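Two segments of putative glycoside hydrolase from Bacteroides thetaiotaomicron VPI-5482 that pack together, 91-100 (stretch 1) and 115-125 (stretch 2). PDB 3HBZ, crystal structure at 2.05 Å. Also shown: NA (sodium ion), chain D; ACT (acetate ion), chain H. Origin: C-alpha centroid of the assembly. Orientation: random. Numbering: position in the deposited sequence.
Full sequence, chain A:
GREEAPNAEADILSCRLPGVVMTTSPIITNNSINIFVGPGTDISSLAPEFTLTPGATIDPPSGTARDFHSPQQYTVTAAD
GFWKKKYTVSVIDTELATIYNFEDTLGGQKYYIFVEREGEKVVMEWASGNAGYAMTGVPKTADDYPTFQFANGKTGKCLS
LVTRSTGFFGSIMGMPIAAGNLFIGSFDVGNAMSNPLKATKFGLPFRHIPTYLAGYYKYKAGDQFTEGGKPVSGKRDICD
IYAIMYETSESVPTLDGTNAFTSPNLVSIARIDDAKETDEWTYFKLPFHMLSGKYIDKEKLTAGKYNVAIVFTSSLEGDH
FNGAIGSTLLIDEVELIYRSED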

# COMPACT_ATOMS: atom_id res chain seq x y z
N VAL A 91 3.05 -12.50 10.73
CA VAL A 91 2.12 -11.90 11.69
C VAL A 91 2.72 -10.60 12.22
O VAL A 91 3.85 -10.58 12.67
CB VAL A 91 1.80 -12.86 12.87
CG1 VAL A 91 0.95 -12.14 13.94
CG2 VAL A 91 1.04 -14.09 12.34
N ILE A 92 1.94 -9.53 12.14
CA ILE A 92 2.31 -8.21 12.64
C ILE A 92 1.55 -8.02 13.94
O ILE A 92 0.32 -7.99 13.94
CB ILE A 92 1.88 -7.09 11.66
CG1 ILE A 92 2.39 -7.34 10.22
CG2 ILE A 92 2.34 -5.76 12.17
CD1 ILE A 92 3.85 -7.34 10.15
N ASP A 93 2.28 -7.94 15.05
CA ASP A 93 1.66 -7.78 16.37
C ASP A 93 2.07 -6.48 17.06
O ASP A 93 2.02 -6.40 18.28
CB ASP A 93 2.02 -8.97 17.29
CG ASP A 93 3.52 -9.03 17.59
OD1 ASP A 93 4.31 -8.55 16.75
OD2 ASP A 93 3.89 -9.55 18.66
N THR A 94 2.47 -5.49 16.28
CA THR A 94 2.99 -4.25 16.80
C THR A 94 2.11 -3.10 16.31
O THR A 94 1.28 -3.27 15.44
CB THR A 94 4.44 -4.00 16.33
OG1 THR A 94 4.52 -4.22 14.92
CG2 THR A 94 5.39 -4.95 17.04
N GLU A 95 2.27 -1.94 16.91
CA GLU A 95 1.52 -0.77 16.50
C GLU A 95 2.13 -0.18 15.23
O GLU A 95 3.27 -0.45 14.91
CB GLU A 95 1.42 0.22 17.67
CG GLU A 95 2.70 0.85 18.15
CD GLU A 95 2.53 1.65 19.47
OE1 GLU A 95 1.52 1.45 20.20
OE2 GLU A 95 3.44 2.46 19.79
N LEU A 96 1.34 0.55 14.45
CA LEU A 96 1.80 1.07 13.16
C LEU A 96 3.15 1.80 13.32
O LEU A 96 3.34 2.54 14.27
CB LEU A 96 0.74 2.04 12.63
CG LEU A 96 0.66 2.25 11.14
CD1 LEU A 96 0.50 0.90 10.38
CD2 LEU A 96 -0.49 3.24 10.80
N ALA A 97 4.06 1.62 12.37
CA ALA A 97 5.35 2.33 12.37
C ALA A 97 5.05 3.79 12.03
O ALA A 97 4.11 4.06 11.29
CB ALA A 97 6.28 1.73 11.28
N THR A 98 5.86 4.72 12.55
CA THR A 98 5.64 6.17 12.35
C THR A 98 6.88 6.98 11.90
O THR A 98 6.78 8.19 11.74
CB THR A 98 5.08 6.84 13.62
OG1 THR A 98 6.08 6.87 14.66
CG2 THR A 98 3.81 6.13 14.10
N ILE A 99 8.01 6.30 11.69
CA ILE A 99 9.26 6.95 11.30
C ILE A 99 9.73 6.27 10.03
O ILE A 99 10.00 5.08 10.04
CB ILE A 99 10.35 6.83 12.41
CG1 ILE A 99 9.87 7.42 13.74
CG2 ILE A 99 11.69 7.46 11.96
CD1 ILE A 99 9.94 8.90 13.85
N TYR A 100 9.86 7.03 8.94
CA TYR A 100 10.08 6.45 7.61
C TYR A 100 11.31 7.02 6.95
O TYR A 100 11.32 8.18 6.55
CB TYR A 100 8.87 6.73 6.73
CG TYR A 100 7.54 6.53 7.42
CD1 TYR A 100 7.22 5.32 8.00
CD2 TYR A 100 6.62 7.56 7.50
CE1 TYR A 100 6.01 5.13 8.64
CE2 TYR A 100 5.41 7.40 8.15
CZ TYR A 100 5.10 6.18 8.71
OH TYR A 100 3.87 6.01 9.33
N VAL A 115 9.58 -1.61 3.23
CA VAL A 115 9.13 -2.14 4.50
C VAL A 115 9.66 -1.32 5.67
O VAL A 115 10.65 -0.59 5.55
CB VAL A 115 9.55 -3.64 4.62
CG1 VAL A 115 8.95 -4.43 3.41
CG2 VAL A 115 11.09 -3.81 4.63
N GLU A 116 8.99 -1.44 6.81
CA GLU A 116 9.49 -0.91 8.07
C GLU A 116 9.93 -2.10 8.91
O GLU A 116 9.25 -3.13 8.89
CB GLU A 116 8.38 -0.12 8.75
CG GLU A 116 7.79 1.01 7.86
CD GLU A 116 8.83 2.05 7.52
OE1 GLU A 116 9.77 2.20 8.31
OE2 GLU A 116 8.73 2.70 6.45
N ARG A 117 11.07 -1.97 9.61
CA ARG A 117 11.60 -3.04 10.45
C ARG A 117 11.76 -2.57 11.90
O ARG A 117 11.90 -1.38 12.19
CB ARG A 117 12.97 -3.54 9.91
CG ARG A 117 12.87 -4.31 8.60
CD ARG A 117 14.21 -4.88 8.02
NE ARG A 117 13.93 -5.89 6.97
CZ ARG A 117 14.23 -5.83 5.65
NH1 ARG A 117 14.89 -4.81 5.11
NH2 ARG A 117 13.87 -6.83 4.84
N GLU A 118 11.64 -3.52 12.83
CA GLU A 118 12.19 -3.39 14.20
C GLU A 118 13.23 -4.50 14.31
O GLU A 118 12.87 -5.67 14.40
CB GLU A 118 11.10 -3.58 15.27
CG GLU A 118 10.11 -2.40 15.41
CD GLU A 118 9.11 -2.57 16.59
OE1 GLU A 118 9.28 -3.49 17.42
OE2 GLU A 118 8.15 -1.78 16.68
N GLY A 119 14.51 -4.13 14.24
CA GLY A 119 15.59 -5.11 14.14
C GLY A 119 15.43 -5.85 12.83
O GLY A 119 15.24 -5.23 11.78
N GLU A 120 15.49 -7.18 12.88
CA GLU A 120 15.27 -8.03 11.70
C GLU A 120 13.77 -8.28 11.41
O GLU A 120 13.44 -8.74 10.33
CB GLU A 120 15.99 -9.39 11.85
CG GLU A 120 17.40 -9.34 12.47
N LYS A 121 12.89 -7.96 12.36
CA LYS A 121 11.44 -8.13 12.17
C LYS A 121 10.76 -7.00 11.34
O LYS A 121 10.71 -5.83 11.77
CB LYS A 121 10.74 -8.26 13.53
CG LYS A 121 9.20 -8.29 13.46
CD LYS A 121 8.58 -8.90 14.73
CE LYS A 121 7.30 -8.17 15.17
NZ LYS A 121 6.97 -8.39 16.61
N VAL A 122 10.23 -7.39 10.17
CA VAL A 122 9.36 -6.53 9.39
C VAL A 122 8.05 -6.21 10.15
O VAL A 122 7.37 -7.11 10.59
CB VAL A 122 9.04 -7.14 8.00
CG1 VAL A 122 8.11 -6.25 7.25
CG2 VAL A 122 10.33 -7.31 7.20
N VAL A 123 7.72 -4.94 10.34
CA VAL A 123 6.46 -4.55 11.01
C VAL A 123 5.44 -3.84 10.12
O VAL A 123 4.33 -3.49 10.58
CB VAL A 123 6.74 -3.69 12.27
CG1 VAL A 123 7.60 -4.53 13.24
CG2 VAL A 123 7.39 -2.35 11.92
N MSE A 124 5.79 -3.63 8.85
CA MSE A 124 4.86 -3.04 7.85
C MSE A 124 5.44 -3.09 6.44
O MSE A 124 6.65 -2.83 6.25
CB MSE A 124 4.52 -1.58 8.20
CG MSE A 124 3.28 -1.08 7.46
SE MSE A 124 2.94 0.75 7.85
CE MSE A 124 4.24 1.57 6.62
N GLU A 125 4.59 -3.42 5.47
CA GLU A 125 4.87 -3.29 4.07
C GLU A 125 4.04 -2.15 3.46
O GLU A 125 2.80 -2.16 3.50
CB GLU A 125 4.56 -4.59 3.33
CG GLU A 125 5.19 -5.80 3.99
CD GLU A 125 5.27 -7.04 3.09
OE1 GLU A 125 4.87 -6.98 1.89
OE2 GLU A 125 5.77 -8.08 3.62
NA NA D . 10.68 2.84 10.48
C ACT H . -0.49 2.17 16.49
O ACT H . -1.38 2.48 17.20
OXT ACT H . -0.91 1.16 15.83
CH3 ACT H . 0.86 2.97 16.42
O HOH W 1 3.26 -1.78 12.04
O HOH W 2 12.18 0.87 9.78
O HOH W 3 9.95 1.28 11.80
O HOH W 4 12.75 3.84 12.02
O HOH W 5 12.19 3.69 8.28

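Stretch 2 is a hairpin, and stretch 1 runs along it mostly as loop. The two strands of the hairpin, 115-118 and 121-125, are joined by a type II' turn from Glu 118 to Lys 121. Gly 119 sits in this turn with a positive phi of 64°, a value that favours glycine. The arms are tied by backbone hydrogen bonds, among them Glu 116 N to Met 124 O and Val 123 N to Glu 116 O, both 2.8 Å. No backbone hydrogen bond joins the two stretches. Side chains, backbone carbonyls, waters and a sodium ion make the contact, which buries 546 Å² in all. Val 123, Met 124 and Glu 116 of stretch 2 are covered most.

Val 123 lies near the middle. Its CB is 3.5 Å from Thr 94 OG1, and its CG2 is 4.3 Å from Ala 97 CB. The compact branched side chain fits among these small neighbours. Thr 94 points toward the hairpin, and its OG1 is buried with no polar partner in the model. The carbonyl of Val 123 also takes part: Ile 92 CG2 lies 3.4 Å from Val 123 O. Ile 92 CD1 reaches Val 122 O at 3.6 Å, so the isoleucine packs on the backbone here. Water 1 donates to Val 123 O at 2.5 Å and to Glu 95 O at 3.2 Å, linking two backbone carbonyls that could not bond to each other directly.

Met 124 is a selenomethionine. Its chi1 and chi2 are both t, which extends the chain before chi3 turns to p. The SE atom meets Leu 96 CD1 at 3.5 Å. Leu 96 points away at its CA-to-CB bond, but the end of its side chain comes back to make this contact. The methyl CE of Met 124 is 4.5 Å from Tyr 100 CE1. A long, flexible apolar chain suits a site that touches both residues. The tyrosine hydroxyl is satisfied within its own stretch, where Tyr 100 OH donates to Ala 97 O at 2.8 Å.

Glu 116 points toward stretch 1 and combines apolar packing with metal binding. Its CB lies 3.8 Å from Ala 97 CB. Farther out, chi1 and chi2 are both m, and the carboxylate reaches the sodium ion. The ion is bound by Glu 116 OE1 and by Ile 99 O, each at 2.4 Å, and by four waters. It therefore bridges the stretches. Glu 116 OE1 and Ile 99 O are 3.4 Å apart but do not hydrogen-bond; both are ligands of the cation. Glu 116 OE2 approaches Tyr 100 CD1 at 3.4 Å, obliquely to the ring.

Nearer the turn, a salt bridge adds a charged link. Lys 121 NZ donates to Asp 93 OD1 at 2.7 Å. Lys 121 points toward stretch 1, and its long chain spans the gap. Its NZ also lies 3.8 Å from Thr 94 CG2.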